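Local coordinates for protein alcohol oxidase (Myceliophthora thermophila, PDB 6F74) that binds FAD and probably acts as a VAO-type flavoprotein oxidase, oxidising a substrate at the expense of molecular oxygen, at residues Trp199-Trp212 / Ile296-Val308. Numbering follows the deposited sequence.
With FAD (flavin-adenine dinucleotide), chain I.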
ATOM      1  N   TRP A 199      14.229  -8.061 -21.874  1.00 31.81           N
ATOM      2  CA  TRP A 199      13.541  -9.152 -21.199  1.00 31.32           C
ATOM      3  C   TRP A 199      12.981 -10.100 -22.243  1.00 32.13           C
ATOM      4  O   TRP A 199      12.084  -9.718 -22.998  1.00 32.20           O
ATOM      5  CB  TRP A 199      12.409  -8.618 -20.318  1.00 30.06           C
ATOM      6  CG  TRP A 199      11.657  -9.704 -19.573  1.00 29.58           C
ATOM      7  CD1 TRP A 199      10.389 -10.155 -19.829  1.00 29.42           C
ATOM      8  CD2 TRP A 199      12.132 -10.455 -18.453  1.00 29.24           C
ATOM      9  NE1 TRP A 199      10.048 -11.149 -18.944  1.00 29.04           N
ATOM     10  CE2 TRP A 199      11.098 -11.354 -18.087  1.00 28.91           C
ATOM     11  CE3 TRP A 199      13.336 -10.469 -17.732  1.00 29.24           C
ATOM     12  CZ2 TRP A 199      11.228 -12.248 -17.023  1.00 28.58           C
ATOM     13  CZ3 TRP A 199      13.469 -11.370 -16.669  1.00 28.89           C
ATOM     14  CH2 TRP A 199      12.426 -12.264 -16.354  1.00 28.58           C
ATOM     15  N   THR A 200      13.497 -11.336 -22.266  1.00 32.78           N
ATOM     16  CA  THR A 200      12.973 -12.348 -23.195  1.00 33.64           C
ATOM     17  C   THR A 200      12.366 -13.527 -22.414  1.00 33.25           C
ATOM     18  O   THR A 200      12.173 -14.627 -22.966  1.00 34.06           O
ATOM     19  CB  THR A 200      14.067 -12.827 -24.151  1.00 35.06           C
ATOM     20  OG1 THR A 200      15.188 -13.242 -23.350  1.00 35.06           O
ATOM     21  CG2 THR A 200      14.434 -11.719 -25.211  1.00 35.69           C
ATOM     22  N   GLY A 201      12.059 -13.280 -21.137  1.00 32.07           N
ATOM     23  CA  GLY A 201      11.357 -14.251 -20.320  1.00 31.60           C
ATOM     24  C   GLY A 201       9.868 -14.132 -20.503  1.00 31.18           C
ATOM     25  O   GLY A 201       9.385 -13.411 -21.403  1.00 31.38           O
ATOM     26  N   SER A 202       9.130 -14.847 -19.650  1.00 30.65           N
ATOM     27  CA  SER A 202       7.678 -14.856 -19.716  1.00 30.28           C
ATOM     28  C   SER A 202       7.073 -13.567 -19.146  1.00 29.19           C
ATOM     29  O   SER A 202       7.759 -12.765 -18.485  1.00 28.62           O
ATOM     30  CB  SER A 202       7.124 -16.084 -18.989  1.00 30.20           C
ATOM     31  OG  SER A 202       7.585 -17.304 -19.545  1.00 31.28           O
ATOM     32  N   ALA A 203       5.787 -13.376 -19.428  1.00 28.97           N
ATOM     33  CA  ALA A 203       5.045 -12.241 -18.895  1.00 27.98           C
ATOM     34  C   ALA A 203       3.571 -12.541 -18.665  1.00 27.64           C
ATOM     35  O   ALA A 203       3.057 -13.563 -19.145  1.00 28.27           O
ATOM     36  CB  ALA A 203       5.213 -11.042 -19.786  1.00 28.13           C
ATOM     37  N   ILE A 204       2.916 -11.655 -17.895  1.00 26.68           N
ATOM     38  CA  ILE A 204       1.466 -11.637 -17.809  1.00 26.37           C
ATOM     39  C   ILE A 204       0.940 -10.280 -18.279  1.00 26.02           C
ATOM     40  O   ILE A 204       1.396  -9.228 -17.804  1.00 25.45           O
ATOM     41  CB  ILE A 204       0.940 -12.044 -16.413  1.00 25.67           C
ATOM     42  CG1 ILE A 204       1.278 -13.517 -16.157  1.00 26.19           C
ATOM     43  CG2 ILE A 204      -0.565 -11.844 -16.341  1.00 25.35           C
ATOM     44  CD1 ILE A 204       0.745 -14.145 -14.869  1.00 25.70           C
ATOM     45  N   HIS A 205       0.002 -10.318 -19.236  1.00 26.45           N
ATOM     46  CA  HIS A 205      -0.744  -9.138 -19.649  1.00 26.12           C
ATOM     47  C   HIS A 205      -1.902  -8.969 -18.686  1.00 25.35           C
ATOM     48  O   HIS A 205      -2.877  -9.721 -18.722  1.00 25.55           O
ATOM     49  CB  HIS A 205      -1.237  -9.274 -21.097  1.00 26.98           C
ATOM     50  CG  HIS A 205      -1.846  -8.010 -21.643  1.00 26.74           C
ATOM     51  ND1 HIS A 205      -2.454  -7.931 -22.876  1.00 27.41           N
ATOM     52  CD2 HIS A 205      -2.026  -6.805 -21.058  1.00 25.92           C
ATOM     53  CE1 HIS A 205      -2.924  -6.713 -23.054  1.00 26.99           C
ATOM     54  NE2 HIS A 205      -2.682  -6.009 -21.965  1.00 26.10           N
ATOM     55  N   ILE A 206      -1.774  -8.004 -17.783  1.00 24.52           N
ATOM     56  CA  ILE A 206      -2.864  -7.718 -16.874  1.00 23.83           C
ATOM     57  C   ILE A 206      -3.739  -6.679 -17.556  1.00 23.73           C
ATOM     58  O   ILE A 206      -3.465  -5.484 -17.446  1.00 23.33           O
ATOM     59  CB  ILE A 206      -2.358  -7.218 -15.515  1.00 23.06           C
ATOM     60  CG1 ILE A 206      -1.297  -8.181 -14.959  1.00 23.22           C
ATOM     61  CG2 ILE A 206      -3.522  -7.077 -14.541  1.00 22.46           C
ATOM     62  CD1 ILE A 206      -0.601  -7.685 -13.692  1.00 22.57           C
ATOM     63  N   ASP A 207      -4.786  -7.138 -18.253  1.00 24.16           N
ATOM     64  CA  ASP A 207      -5.606  -6.300 -19.119  1.00 24.25           C
ATOM     65  C   ASP A 207      -6.848  -5.848 -18.374  1.00 23.64           C
ATOM     66  O   ASP A 207      -7.967  -6.185 -18.727  1.00 23.89           O
ATOM     67  CB  ASP A 207      -5.965  -7.069 -20.412  1.00 25.21           C
ATOM     68  CG  ASP A 207      -6.355  -6.154 -21.564  1.00 25.49           C
ATOM     69  OD1 ASP A 207      -6.415  -4.895 -21.399  1.00 24.95           O
ATOM     70  OD2 ASP A 207      -6.607  -6.717 -22.659  1.00 26.34           O
ATOM     71  N   GLY A 208      -6.632  -5.057 -17.325  1.00 22.88           N
ATOM     72  CA  GLY A 208      -7.719  -4.547 -16.502  1.00 22.30           C
ATOM     73  C   GLY A 208      -7.234  -4.210 -15.104  1.00 21.63           C
ATOM     74  O   GLY A 208      -6.103  -4.522 -14.738  1.00 21.61           O
ATOM     75  N   ALA A 209      -8.104  -3.564 -14.324  1.00 21.12           N
ATOM     76  CA  ALA A 209      -7.816  -3.247 -12.924  1.00 20.53           C
ATOM     77  C   ALA A 209      -8.075  -4.470 -12.034  1.00 20.56           C
ATOM     78  O   ALA A 209      -8.898  -4.451 -11.108  1.00 20.28           O
ATOM     79  CB  ALA A 209      -8.654  -2.093 -12.470  1.00 20.09           C
ATOM     80  N   TYR A 210      -7.336  -5.540 -12.335  1.00 20.97           N
ATOM     81  CA  TYR A 210      -7.423  -6.760 -11.581  1.00 21.08           C
ATOM     82  C   TYR A 210      -6.761  -6.596 -10.204  1.00 20.58           C
ATOM     83  O   TYR A 210      -5.997  -5.651  -9.963  1.00 20.23           O
ATOM     84  CB  TYR A 210      -6.814  -7.909 -12.383  1.00 21.74           C
ATOM     85  CG  TYR A 210      -7.688  -8.371 -13.514  1.00 22.35           C
ATOM     86  CD1 TYR A 210      -8.702  -9.313 -13.292  1.00 22.65           C
ATOM     87  CD2 TYR A 210      -7.520  -7.878 -14.809  1.00 22.70           C
ATOM     88  CE1 TYR A 210      -9.519  -9.748 -14.307  1.00 23.27           C
ATOM     89  CE2 TYR A 210      -8.330  -8.316 -15.849  1.00 23.32           C
ATOM     90  CZ  TYR A 210      -9.336  -9.249 -15.590  1.00 23.60           C
ATOM     91  OH  TYR A 210     -10.150  -9.704 -16.617  1.00 24.30           O
ATOM     92  N   GLN A 211      -7.107  -7.506  -9.314  1.00 20.59           N
ATOM     93  CA  GLN A 211      -6.467  -7.625  -8.000  1.00 20.25           C
ATOM     94  C   GLN A 211      -5.384  -8.687  -8.115  1.00 20.59           C
ATOM     95  O   GLN A 211      -5.336  -9.423  -9.112  1.00 21.13           O
ATOM     96  CB  GLN A 211      -7.500  -7.969  -6.950  1.00 20.13           C
ATOM     97  CG  GLN A 211      -8.506  -6.850  -6.743  1.00 19.80           C
ATOM     98  CD  GLN A 211      -9.738  -7.329  -5.987  1.00 19.89           C
ATOM     99  OE1 GLN A 211     -10.618  -7.937  -6.580  1.00 20.29           O
ATOM    100  NE2 GLN A 211      -9.819  -7.032  -4.686  1.00 19.57           N
ATOM    101  N   TRP A 212      -4.480  -8.727  -7.137  1.00 20.33           N
ATOM    102  CA  TRP A 212      -3.426  -9.752  -7.134  1.00 20.65           C
ATOM    103  C   TRP A 212      -3.973 -11.182  -7.140  1.00 21.13           C
ATOM    104  O   TRP A 212      -3.398 -12.069  -7.815  1.00 21.66           O
ATOM    105  CB  TRP A 212      -2.427  -9.550  -5.995  1.00 20.30           C
ATOM    106  CG  TRP A 212      -1.478  -8.486  -6.373  1.00 20.13           C
ATOM    107  CD1 TRP A 212      -1.362  -7.267  -5.817  1.00 19.68           C
ATOM    108  CD2 TRP A 212      -0.549  -8.536  -7.461  1.00 20.52           C
ATOM    109  NE1 TRP A 212      -0.401  -6.535  -6.486  1.00 19.75           N
ATOM    110  CE2 TRP A 212       0.105  -7.295  -7.505  1.00 20.27           C
ATOM    111  CE3 TRP A 212      -0.212  -9.512  -8.401  1.00 21.12           C
ATOM    112  CZ2 TRP A 212       1.086  -7.000  -8.443  1.00 20.60           C
ATOM    113  CZ3 TRP A 212       0.775  -9.216  -9.337  1.00 21.46           C
ATOM    114  CH2 TRP A 212       1.406  -7.972  -9.354  1.00 21.19           C
ATOM    115  N   ILE A 296      -4.535   7.443 -16.404  1.00 20.52           N
ATOM    116  CA  ILE A 296      -5.333   6.303 -15.943  1.00 20.28           C
ATOM    117  C   ILE A 296      -4.740   5.022 -16.525  1.00 20.69           C
ATOM    118  O   ILE A 296      -4.788   4.808 -17.740  1.00 21.19           O
ATOM    119  CB  ILE A 296      -6.813   6.406 -16.383  1.00 20.24           C
ATOM    120  CG1 ILE A 296      -7.439   7.720 -15.931  1.00 19.93           C
ATOM    121  CG2 ILE A 296      -7.628   5.245 -15.809  1.00 20.04           C
ATOM    122  CD1 ILE A 296      -8.608   8.141 -16.796  1.00 20.07           C
ATOM    123  N   VAL A 297      -4.216   4.160 -15.645  1.00 20.51           N
ATOM    124  CA  VAL A 297      -3.565   2.935 -16.080  1.00 20.91           C
ATOM    125  C   VAL A 297      -4.635   1.892 -16.439  1.00 21.04           C
ATOM    126  O   VAL A 297      -5.398   1.424 -15.582  1.00 20.68           O
ATOM    127  CB  VAL A 297      -2.568   2.397 -15.051  1.00 20.73           C
ATOM    128  CG1 VAL A 297      -1.853   1.170 -15.602  1.00 21.23           C
ATOM    129  CG2 VAL A 297      -1.554   3.471 -14.670  1.00 20.66           C
ATOM    130  N   LEU A 298      -4.685   1.562 -17.732  1.00 21.64           N
ATOM    131  CA  LEU A 298      -5.658   0.612 -18.263  1.00 21.93           C
ATOM    132  C   LEU A 298      -5.157  -0.811 -18.202  1.00 22.26           C
ATOM    133  O   LEU A 298      -5.943  -1.748 -18.030  1.00 22.32           O
ATOM    134  CB  LEU A 298      -5.993   0.950 -19.722  1.00 22.51           C
ATOM    135  CG  LEU A 298      -6.446   2.382 -20.012  1.00 22.32           C
ATOM    136  CD1 LEU A 298      -6.713   2.557 -21.476  1.00 22.98           C
ATOM    137  CD2 LEU A 298      -7.592   2.795 -19.107  1.00 21.70           C
ATOM    138  N   SER A 299      -3.865  -0.991 -18.429  1.00 22.57           N
ATOM    139  CA  SER A 299      -3.281  -2.323 -18.441  1.00 22.97           C
ATOM    140  C   SER A 299      -1.792  -2.222 -18.163  1.00 23.04           C
ATOM    141  O   SER A 299      -1.180  -1.187 -18.403  1.00 23.05           O
ATOM    142  CB  SER A 299      -3.512  -2.976 -19.806  1.00 23.81           C
ATOM    143  OG  SER A 299      -2.584  -2.463 -20.736  1.00 24.33           O
ATOM    144  N   GLN A 300      -1.207  -3.302 -17.669  1.00 23.15           N
ATOM    145  CA  GLN A 300       0.254  -3.421 -17.639  1.00 23.43           C
ATOM    146  C   GLN A 300       0.633  -4.828 -18.066  1.00 24.08           C
ATOM    147  O   GLN A 300      -0.153  -5.790 -17.975  1.00 24.16           O
ATOM    148  CB  GLN A 300       0.859  -3.129 -16.243  1.00 22.80           C
ATOM    149  CG  GLN A 300       0.737  -1.667 -15.751  1.00 22.25           C
ATOM    150  CD  GLN A 300       1.211  -1.436 -14.301  1.00 21.67           C
ATOM    151  OE1 GLN A 300       1.213  -2.361 -13.493  1.00 21.49           O
ATOM    152  NE2 GLN A 300       1.642  -0.212 -13.993  1.00 21.45           N
ATOM    153  N   HIS A 301       1.855  -4.931 -18.560  1.00 24.63           N
ATOM    154  CA  HIS A 301       2.511  -6.211 -18.712  1.00 25.22           C
ATOM    155  C   HIS A 301       3.556  -6.308 -17.595  1.00 24.87           C
ATOM    156  O   HIS A 301       4.315  -5.358 -17.404  1.00 24.70           O
ATOM    157  CB  HIS A 301       3.223  -6.289 -20.054  1.00 26.20           C
ATOM    158  CG  HIS A 301       2.318  -6.423 -21.236  1.00 26.75           C
ATOM    159  ND1 HIS A 301       1.320  -5.518 -21.541  1.00 26.43           N
ATOM    160  CD2 HIS A 301       2.333  -7.323 -22.244  1.00 27.70           C
ATOM    161  CE1 HIS A 301       0.741  -5.872 -22.684  1.00 27.14           C
ATOM    162  NE2 HIS A 301       1.331  -6.973 -23.127  1.00 27.93           N
ATOM    163  N   ILE A 302       3.610  -7.445 -16.885  1.00 24.81           N
ATOM    164  CA  ILE A 302       4.619  -7.700 -15.855  1.00 24.57           C
ATOM    165  C   ILE A 302       5.516  -8.881 -16.220  1.00 25.33           C
ATOM    166  O   ILE A 302       5.049  -9.862 -16.788  1.00 25.85           O
ATOM    167  CB  ILE A 302       4.011  -7.966 -14.449  1.00 23.79           C
ATOM    168  CG1 ILE A 302       2.974  -9.090 -14.496  1.00 23.94           C
ATOM    169  CG2 ILE A 302       3.414  -6.683 -13.878  1.00 23.05           C
ATOM    170  CD1 ILE A 302       2.617  -9.678 -13.144  1.00 23.42           C
ATOM    171  N   LYS A 303       6.795  -8.787 -15.853  1.00 25.44           N
ATOM    172  CA  LYS A 303       7.686  -9.947 -15.847  1.00 26.03           C
ATOM    173  C   LYS A 303       7.119 -10.988 -14.907  1.00 25.69           C
ATOM    174  O   LYS A 303       6.608 -10.656 -13.819  1.00 24.88           O
ATOM    175  CB  LYS A 303       9.071  -9.580 -15.325  1.00 26.03           C
ATOM    176  CG  LYS A 303       9.858  -8.644 -16.178  1.00 26.51           C
ATOM    177  CD  LYS A 303      11.221  -8.360 -15.548  1.00 26.55           C
ATOM    178  CE  LYS A 303      11.938  -7.184 -16.200  1.00 26.91           C
ATOM    179  NZ  LYS A 303      12.683  -6.399 -15.105  1.00 26.41           N
ATOM    180  N   VAL A 304       7.179 -12.241 -15.332  1.00 26.37           N
ATOM    181  CA  VAL A 304       6.954 -13.372 -14.422  1.00 26.22           C
ATOM    182  C   VAL A 304       8.157 -14.293 -14.526  1.00 26.92           C
ATOM    183  O   VAL A 304       8.887 -14.271 -15.516  1.00 27.68           O
ATOM    184  CB  VAL A 304       5.606 -14.092 -14.628  1.00 26.32           C
ATOM    185  CG1 VAL A 304       4.489 -13.142 -14.260  1.00 25.53           C
ATOM    186  CG2 VAL A 304       5.425 -14.626 -16.041  1.00 27.30           C
ATOM    187  N   HIS A 305       8.380 -15.070 -13.470  1.00 26.69           N
ATOM    188  CA  HIS A 305       9.659 -15.718 -13.238  1.00 27.14           C
ATOM    189  C   HIS A 305       9.509 -17.225 -13.085  1.00 27.64           C
ATOM    190  O   HIS A 305       8.503 -17.671 -12.556  1.00 27.31           O
ATOM    191  CB  HIS A 305      10.281 -15.095 -11.988  1.00 26.40           C
ATOM    192  CG  HIS A 305      10.524 -13.629 -12.122  1.00 26.01           C
ATOM    193  ND1 HIS A 305      11.686 -13.109 -12.645  1.00 26.46           N
ATOM    194  CD2 HIS A 305       9.730 -12.572 -11.837  1.00 25.30           C
ATOM    195  CE1 HIS A 305      11.595 -11.793 -12.671  1.00 26.04           C
ATOM    196  NE2 HIS A 305      10.416 -11.438 -12.190  1.00 25.32           N
ATOM    197  N   PRO A 306      10.522 -18.006 -13.505  1.00 28.48           N
ATOM    198  CA  PRO A 306      10.452 -19.462 -13.339  1.00 29.03           C
ATOM    199  C   PRO A 306      10.118 -19.863 -11.899  1.00 28.31           C
ATOM    200  O   PRO A 306      10.613 -19.240 -10.959  1.00 27.63           O
ATOM    201  CB  PRO A 306      11.883 -19.932 -13.691  1.00 29.84           C
ATOM    202  CG  PRO A 306      12.463 -18.835 -14.535  1.00 30.02           C
ATOM    203  CD  PRO A 306      11.848 -17.570 -13.992  1.00 28.95           C
ATOM    204  N   ASN A 307       9.282 -20.887 -11.739  1.00 28.53           N
ATOM    205  CA  ASN A 307       9.010 -21.455 -10.416  1.00 28.05           C
ATOM    206  C   ASN A 307      10.314 -22.019  -9.836  1.00 28.29           C
ATOM    207  O   ASN A 307      11.260 -22.293 -10.560  1.00 29.02           O
ATOM    208  CB  ASN A 307       7.918 -22.548 -10.453  1.00 28.44           C
ATOM    209  CG  ASN A 307       7.074 -22.627  -9.175  1.00 27.71           C
ATOM    210  OD1 ASN A 307       7.506 -22.192  -8.097  1.00 27.02           O
ATOM    211  ND2 ASN A 307       5.876 -23.219  -9.294  1.00 27.94           N
ATOM    212  N   VAL A 308      10.358 -22.136  -8.505  1.00 27.68           N
ATOM    213  CA  VAL A 308      11.519 -22.705  -7.812  1.00 27.86           C
ATOM    214  C   VAL A 308      11.189 -24.122  -7.388  1.00 28.30           C
ATOM    215  O   VAL A 308      10.011 -24.499  -7.336  1.00 28.26           O
ATOM    216  CB  VAL A 308      11.970 -21.866  -6.600  1.00 26.98           C
ATOM    217  CG1 VAL A 308      12.518 -20.526  -7.073  1.00 26.73           C
ATOM    218  CG2 VAL A 308      10.846 -21.680  -5.581  1.00 26.21           C
TER
HETATM  219  PA  FAD I 601      -6.733   2.285  -4.598  1.00 15.73           P
HETATM  220  O1A FAD I 601      -7.204   2.921  -3.293  1.00 16.33           O
HETATM  221  O2A FAD I 601      -7.802   1.798  -5.525  1.00 14.61           O
HETATM  222  O5B FAD I 601      -5.815   3.344  -5.325  1.00 13.82           O
HETATM  223  C5B FAD I 601      -4.612   3.738  -4.726  1.00 13.38           C
HETATM  224  C4B FAD I 601      -4.075   4.956  -5.456  1.00 12.87           C
HETATM  225  O4B FAD I 601      -3.777   4.543  -6.779  1.00 12.82           O
HETATM  226  C3B FAD I 601      -5.022   6.120  -5.602  1.00 12.31           C
HETATM  227  O3B FAD I 601      -4.227   7.308  -5.693  1.00 12.69           O
HETATM  228  C2B FAD I 601      -5.669   5.913  -6.949  1.00 12.77           C
HETATM  229  O2B FAD I 601      -6.030   7.113  -7.644  1.00 12.30           O
HETATM  230  C1B FAD I 601      -4.563   5.252  -7.725  1.00 12.89           C
HETATM  231  N9A FAD I 601      -4.976   4.302  -8.763  1.00 13.21           N
HETATM  232  C8A FAD I 601      -5.539   3.101  -8.573  1.00 14.09           C
HETATM  233  N7A FAD I 601      -5.750   2.478  -9.748  1.00 14.08           N
HETATM  234  C5A FAD I 601      -5.303   3.293 -10.698  1.00 13.77           C
HETATM  235  C6A FAD I 601      -5.229   3.209 -12.157  1.00 13.93           C
HETATM  236  N6A FAD I 601      -5.701   2.083 -12.739  1.00 14.13           N
HETATM  237  N1A FAD I 601      -4.703   4.271 -12.822  1.00 13.83           N
HETATM  238  C2A FAD I 601      -4.252   5.369 -12.161  1.00 14.21           C
HETATM  239  N3A FAD I 601      -4.271   5.500 -10.809  1.00 13.99           N
HETATM  240  C4A FAD I 601      -4.781   4.493 -10.053  1.00 13.66           C
HETATM  241  N1  FAD I 601       1.216  -3.001  -0.183  1.00 11.40           N
HETATM  242  C2  FAD I 601       2.349  -3.731  -0.291  1.00 11.65           C
HETATM  243  O2  FAD I 601       3.356  -3.208  -0.834  1.00 12.31           O
HETATM  244  N3  FAD I 601       2.424  -5.006   0.140  1.00 11.81           N
HETATM  245  C4  FAD I 601       1.393  -5.628   0.737  1.00 12.03           C
HETATM  246  O4  FAD I 601       1.471  -6.804   1.152  1.00 13.38           O
HETATM  247  C4X FAD I 601       0.122  -4.895   0.912  1.00 11.93           C
HETATM  248  N5  FAD I 601      -0.944  -5.463   1.511  1.00 11.39           N
HETATM  249  C5X FAD I 601      -2.100  -4.767   1.649  1.00 10.96           C
HETATM  250  C6  FAD I 601      -3.198  -5.377   2.253  1.00  9.80           C
HETATM  251  C7  FAD I 601      -4.406  -4.717   2.401  1.00  8.66           C
HETATM  252  C7M FAD I 601      -5.480  -5.515   3.098  1.00  8.75           C
HETATM  253  C8  FAD I 601      -4.548  -3.324   1.889  1.00  7.38           C
HETATM  254  C8M FAD I 601      -5.852  -2.543   1.967  1.00  4.60           C
HETATM  255  C9  FAD I 601      -3.447  -2.703   1.307  1.00  9.18           C
HETATM  256  C9A FAD I 601      -2.216  -3.363   1.149  1.00 10.70           C
HETATM  257  N10 FAD I 601      -1.082  -2.771   0.530  1.00 12.01           N
HETATM  258  C10 FAD I 601       0.100  -3.514   0.406  1.00 11.68           C
HETATM  259  C1' FAD I 601      -1.057  -1.360   0.080  1.00 13.09           C
HETATM  260  C2' FAD I 601      -1.286  -1.033  -1.359  1.00 14.05           C
HETATM  261  O2' FAD I 601      -0.045  -1.219  -2.036  1.00 13.99           O
HETATM  262  C3' FAD I 601      -1.688   0.441  -1.485  1.00 15.12           C
HETATM  263  O3' FAD I 601      -2.777   0.770  -0.604  1.00 16.26           O
HETATM  264  C4' FAD I 601      -2.051   0.807  -2.918  1.00 15.51           C
HETATM  265  O4' FAD I 601      -2.405   2.192  -2.982  1.00 16.74           O
HETATM  266  C5' FAD I 601      -3.187  -0.058  -3.440  1.00 15.36           C
HETATM  267  O5' FAD I 601      -3.502   0.291  -4.776  1.00 15.25           O
HETATM  268  P   FAD I 601      -5.011   0.022  -5.170  1.00 15.53           P
HETATM  269  O1P FAD I 601      -5.407  -1.368  -4.757  1.00 15.56           O
HETATM  270  O2P FAD I 601      -5.151   0.445  -6.595  1.00 17.65           O
HETATM  271  O3P FAD I 601      -5.743   1.071  -4.178  1.00 15.91           O
HETATM  272  O   HOH W   1      -3.437  -3.575 -23.084  1.00 21.47           O
HETATM  273  O   HOH W   2      -7.426  -2.925 -19.988  1.00 15.49           O
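I204 and I302 exchange a pair of backbone hydrogen bonds, and so do I206 and Q300, which pairs strands 203-208 and 296-303 antiparallel, their axes 4.7 Å apart. A fifth bond, V304 N to S202 O (3.2 Å), continues the pairing toward W199. S202 O is gripped twice: W199 NE1 donates to it at 2.8 Å, with S202 O in the plane of the indole and the donor on the opposite face of the carbonyl plane from V304 N.

With CG anti to the backbone N (chi1 -179°), the indole is laid against K303 in a CH-pi contact: K303 CG sits 3.6 Å from the centroid of the W199 five-membered ring, and K303 CD lies over W199 CD2 and CE3. The far edge of the ring turns toward the face of H305, planes at 62°. A leucine in place of W199 would probably cost S202 O its indole donor and strip the aliphatic chain of K303 of its flat support.

H205 and H301, a non-hydrogen-bonded pair, form an offset stack with centroids 4.0 Å apart and planes at 21°. One water joins H205 NE2 to S299 OG, 2.7 Å from the latter.

On the other face I204 CG1 meets V304 CG1, while I206 CD1 reaches I302 CD1 at 3.8 Å.

Helix 212-221 covers this isoleucine face through V215, V218 and A219. In the antiparallel sheet of the VAO/PCMH-type FAD-binding domain, strand 203-208 lies between 179-185 and 296-306; the latter also pairs with 260-266, bulging at L298 and S299 opposite Q264, and beside that bulge the backbone of V297 holds the FAD adenine by two hydrogen bonds.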